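Local coordinates for quinoline 2-oxidoreductase medium subunit (Pseudomonas putida, PDB 1T3Q), which binds FAD as the medium subunit of the molybdenum hydroxylase quinoline 2-oxidoreductase, where it probably takes part in electron transfer, at residues Ala197-Gln202 and Val207-Ala212; Val231-Val234 and Ser238-Ala241. All blocks are in the same frame, centred on the assembly; numbering follows the deposited sequence.

Contact 1: Ala197-Gln202 and Val207-Ala212; sequences AGLSMQ and VAARIA
Ala197-Gln202 and Val207-Ala212 form a beta hairpin whose antiparallel ladder is interrupted by a classic beta bulge: Val207 and Ala208 together face the single residue Ser200. Gly198 and Arg210 make a hydrogen-bonded pair, with Gly198 N 2.8 Å from Arg210 O and Arg210 N returning a bond to Gly198 O. Further along, Ser200 N reaches Ala208 O at 2.9 Å. At the bulge, Ser200 O takes an almost perfectly straight bond from Val207 N (2.8 Å, 179° at the hydrogen) and a weak one from Ala208 N at 3.5 Å, so one carbonyl serves two successive amides.

The isopropyl group of Val207 packs beside the bulge. With CG1 beside its own backbone N (chi1 -58°), CG2 is wedged against Ser200, tightly at CB (3.4 Å), while CG1 meets Gln202 CB at 3.3 Å, the two side chains crossing nearly at right angles. Cutting Val207 back to an alanine would probably leave the flank of Ser200 and the CB of Gln202 without their apolar cover. On one face, Leu199 lays CD2 on the methyl of Ala209 (3.5 Å), and Ile211 CD1 covers Ala197 CB (3.8 Å).

This apolar face meets helices 224-230 and 261-284, through Leu230, Ala279 and Ala280 among others, whereas Ser200, Ala208 and Arg210 on the other face touch Leu176. Strand 177-183 flanks the hairpin beyond 193-202, and strand 221-222 beyond 205-214, as the outer strands of this sheet within the chain.

Contact 2: Val231-Val234 and Ser238-Ala241; sequences VGKV and STAA
In Thr239, chi1 of -59° places OG1 beside its own backbone N and sends CG2 anti to that N, and both branches then face Lys233 and Val234. The methyl does the apolar work, crossing the lysine chain at a slant near its root with CG2 4.2 Å from Lys233 CB, and CG2 is equally far from Lys233 CD. The hydroxyl comes up to the backbone carbonyl, Thr239 OG1 standing 3.4 Å from Val234 O. That approach is not counted as a hydrogen bond; OG1 instead bonds Asp236 OD2, which also bonds Ser238 OG and so ties together the first turn of helix 237-248.

The contact belongs to a short connection between consecutive helices: Val231 is where the chain leaves helical geometry after 224-230, and Gly232 follows with positive phi (88°), a conformation in which a CB would collide with the preceding carbonyl oxygen. The chain then extends through Lys233 and Val234 before helix 237-248 begins. Past CD the lysine departs from Thr239. Its chain is extended until a bend at chi4 (58°) turns the ammonium back to the preceding helix, where NZ hydrogen-bonds Phe229 O and makes a cation-pi contact with the Phe229 side chain. Thr239 itself also touches Phe229 and Leu230, while the neighbouring Ala240 packs on Ile276 and Leu277 of helix 261-284.

How the contacts relate
Contacts 1 and 2 meet directly where Val207 O packs against Val231 CG1 at 3.8 Å; close by, Cys206 in the hairpin shares backbone bonds with Gly232 and Lys233. Contact 1 is complete in the chain before contact 2 begins, with strand 221-222 and helix 224-230 between them, and their centres lie 11 Å apart. Helices 224-230 and 261-284 touch both contacts, linking sheet and helical layer. The pair illustrates how short local contacts can bind successive elements of one region together. Both belong to the CO dehydrogenase flavoprotein C-terminal domain and lie away from the FAD site, joining the hairpin to the helices packed on it.

Contact 1: Ala197-Gln202 and Val207-Ala212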
# COMPACT_ATOMS: atom_id res chain seq x y z
N ALA C 197 30.61 -47.56 25.66
CA ALA C 197 31.28 -48.77 26.09
C ALA C 197 32.71 -48.75 25.58
O ALA C 197 32.94 -48.69 24.38
CB ALA C 197 30.54 -49.99 25.56
N GLY C 198 33.65 -48.78 26.52
CA GLY C 198 35.06 -48.79 26.17
C GLY C 198 35.59 -50.16 26.55
O GLY C 198 35.54 -50.55 27.72
N LEU C 199 36.11 -50.89 25.57
CA LEU C 199 36.61 -52.23 25.84
C LEU C 199 38.04 -52.49 25.39
O LEU C 199 38.52 -51.89 24.42
CB LEU C 199 35.72 -53.27 25.16
CG LEU C 199 34.23 -53.24 25.45
CD1 LEU C 199 33.55 -54.32 24.63
CD2 LEU C 199 33.98 -53.45 26.94
N SER C 200 38.68 -53.40 26.10
CA SER C 200 40.03 -53.83 25.78
C SER C 200 39.86 -55.34 25.60
O SER C 200 39.44 -56.04 26.53
CB SER C 200 40.99 -53.54 26.93
OG SER C 200 42.27 -54.07 26.64
N MET C 201 40.16 -55.83 24.41
CA MET C 201 40.02 -57.25 24.12
C MET C 201 41.36 -57.90 23.83
O MET C 201 42.14 -57.41 23.01
CB MET C 201 39.09 -57.45 22.92
CG MET C 201 37.75 -56.73 23.01
SD MET C 201 36.63 -57.39 24.28
CE MET C 201 35.77 -58.64 23.33
N GLN C 202 41.63 -59.00 24.51
CA GLN C 202 42.87 -59.75 24.31
C GLN C 202 42.36 -61.09 23.81
O GLN C 202 42.00 -61.97 24.60
CB GLN C 202 43.61 -59.92 25.64
CG GLN C 202 45.11 -59.81 25.52
CD GLN C 202 45.67 -58.54 26.13
OE1 GLN C 202 45.47 -58.27 27.31
NE2 GLN C 202 46.37 -57.75 25.32
N VAL C 207 39.29 -57.87 28.68
CA VAL C 207 40.26 -57.77 29.77
C VAL C 207 40.02 -56.50 30.58
O VAL C 207 40.39 -56.42 31.75
CB VAL C 207 41.71 -57.76 29.22
CG1 VAL C 207 41.96 -59.03 28.41
CG2 VAL C 207 41.94 -56.53 28.36
N ALA C 208 39.39 -55.51 29.95
CA ALA C 208 39.09 -54.25 30.62
C ALA C 208 37.83 -53.66 30.01
O ALA C 208 37.64 -53.72 28.79
CB ALA C 208 40.25 -53.28 30.46
N ALA C 209 36.97 -53.09 30.85
CA ALA C 209 35.73 -52.50 30.36
C ALA C 209 35.32 -51.27 31.16
O ALA C 209 35.52 -51.21 32.37
CB ALA C 209 34.61 -53.54 30.40
N ARG C 210 34.77 -50.29 30.46
CA ARG C 210 34.27 -49.07 31.07
C ARG C 210 32.92 -48.81 30.40
O ARG C 210 32.86 -48.43 29.23
CB ARG C 210 35.21 -47.88 30.82
CG ARG C 210 36.52 -47.94 31.61
CD ARG C 210 36.30 -47.74 33.12
NE ARG C 210 35.88 -46.38 33.45
CZ ARG C 210 35.76 -45.92 34.69
NH1 ARG C 210 36.01 -46.70 35.73
NH2 ARG C 210 35.37 -44.66 34.90
N ILE C 211 31.85 -49.05 31.15
CA ILE C 211 30.49 -48.86 30.66
C ILE C 211 29.92 -47.64 31.36
O ILE C 211 29.99 -47.54 32.59
CB ILE C 211 29.61 -50.09 31.00
CG1 ILE C 211 30.31 -51.37 30.53
CG2 ILE C 211 28.24 -49.94 30.34
CD1 ILE C 211 30.70 -51.38 29.07
N ALA C 212 29.35 -46.72 30.59
CA ALA C 212 28.77 -45.51 31.15
C ALA C 212 27.43 -45.15 30.53
O ALA C 212 27.22 -45.32 29.33
CB ALA C 212 29.74 -44.34 30.97

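Contact 2: Val231-Val234 and Ser238-Ala241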
# COMPACT_ATOMS: atom_id res chain seq x y z
N VAL C 231 34.92 -58.24 32.88
CA VAL C 231 36.32 -58.64 32.92
C VAL C 231 36.51 -60.16 32.83
O VAL C 231 36.05 -60.91 33.69
CB VAL C 231 37.01 -58.14 34.21
CG1 VAL C 231 38.46 -58.62 34.24
CG2 VAL C 231 36.96 -56.63 34.26
N GLY C 232 37.19 -60.59 31.77
CA GLY C 232 37.46 -62.00 31.56
C GLY C 232 36.39 -62.76 30.80
O GLY C 232 36.49 -63.98 30.63
N LYS C 233 35.37 -62.07 30.33
CA LYS C 233 34.31 -62.77 29.61
C LYS C 233 34.30 -62.59 28.10
O LYS C 233 34.74 -61.57 27.57
CB LYS C 233 32.95 -62.38 30.20
CG LYS C 233 32.80 -62.83 31.64
CD LYS C 233 31.38 -62.73 32.15
CE LYS C 233 31.29 -63.26 33.57
NZ LYS C 233 32.21 -62.51 34.47
N VAL C 234 33.83 -63.62 27.41
CA VAL C 234 33.69 -63.58 25.97
C VAL C 234 32.37 -62.86 25.84
O VAL C 234 31.34 -63.35 26.31
CB VAL C 234 33.56 -65.00 25.36
CG1 VAL C 234 33.20 -64.89 23.89
CG2 VAL C 234 34.85 -65.77 25.54
N SER C 238 24.05 -62.85 25.48
CA SER C 238 23.65 -63.06 26.87
C SER C 238 24.53 -62.30 27.86
O SER C 238 24.04 -61.80 28.87
CB SER C 238 23.67 -64.56 27.20
OG SER C 238 24.97 -65.10 27.06
N THR C 239 25.82 -62.22 27.57
CA THR C 239 26.76 -61.53 28.45
C THR C 239 26.52 -60.02 28.39
O THR C 239 26.51 -59.35 29.42
CB THR C 239 28.22 -61.81 28.04
OG1 THR C 239 28.47 -63.22 28.09
CG2 THR C 239 29.19 -61.11 28.98
N ALA C 240 26.33 -59.50 27.18
CA ALA C 240 26.08 -58.08 27.02
C ALA C 240 24.76 -57.74 27.69
O ALA C 240 24.60 -56.66 28.27
CB ALA C 240 26.03 -57.72 25.54
N ALA C 241 23.81 -58.68 27.63
CA ALA C 241 22.50 -58.48 28.25
C ALA C 241 22.62 -58.41 29.77
O ALA C 241 22.03 -57.54 30.40
CB ALA C 241 21.56 -59.61 27.86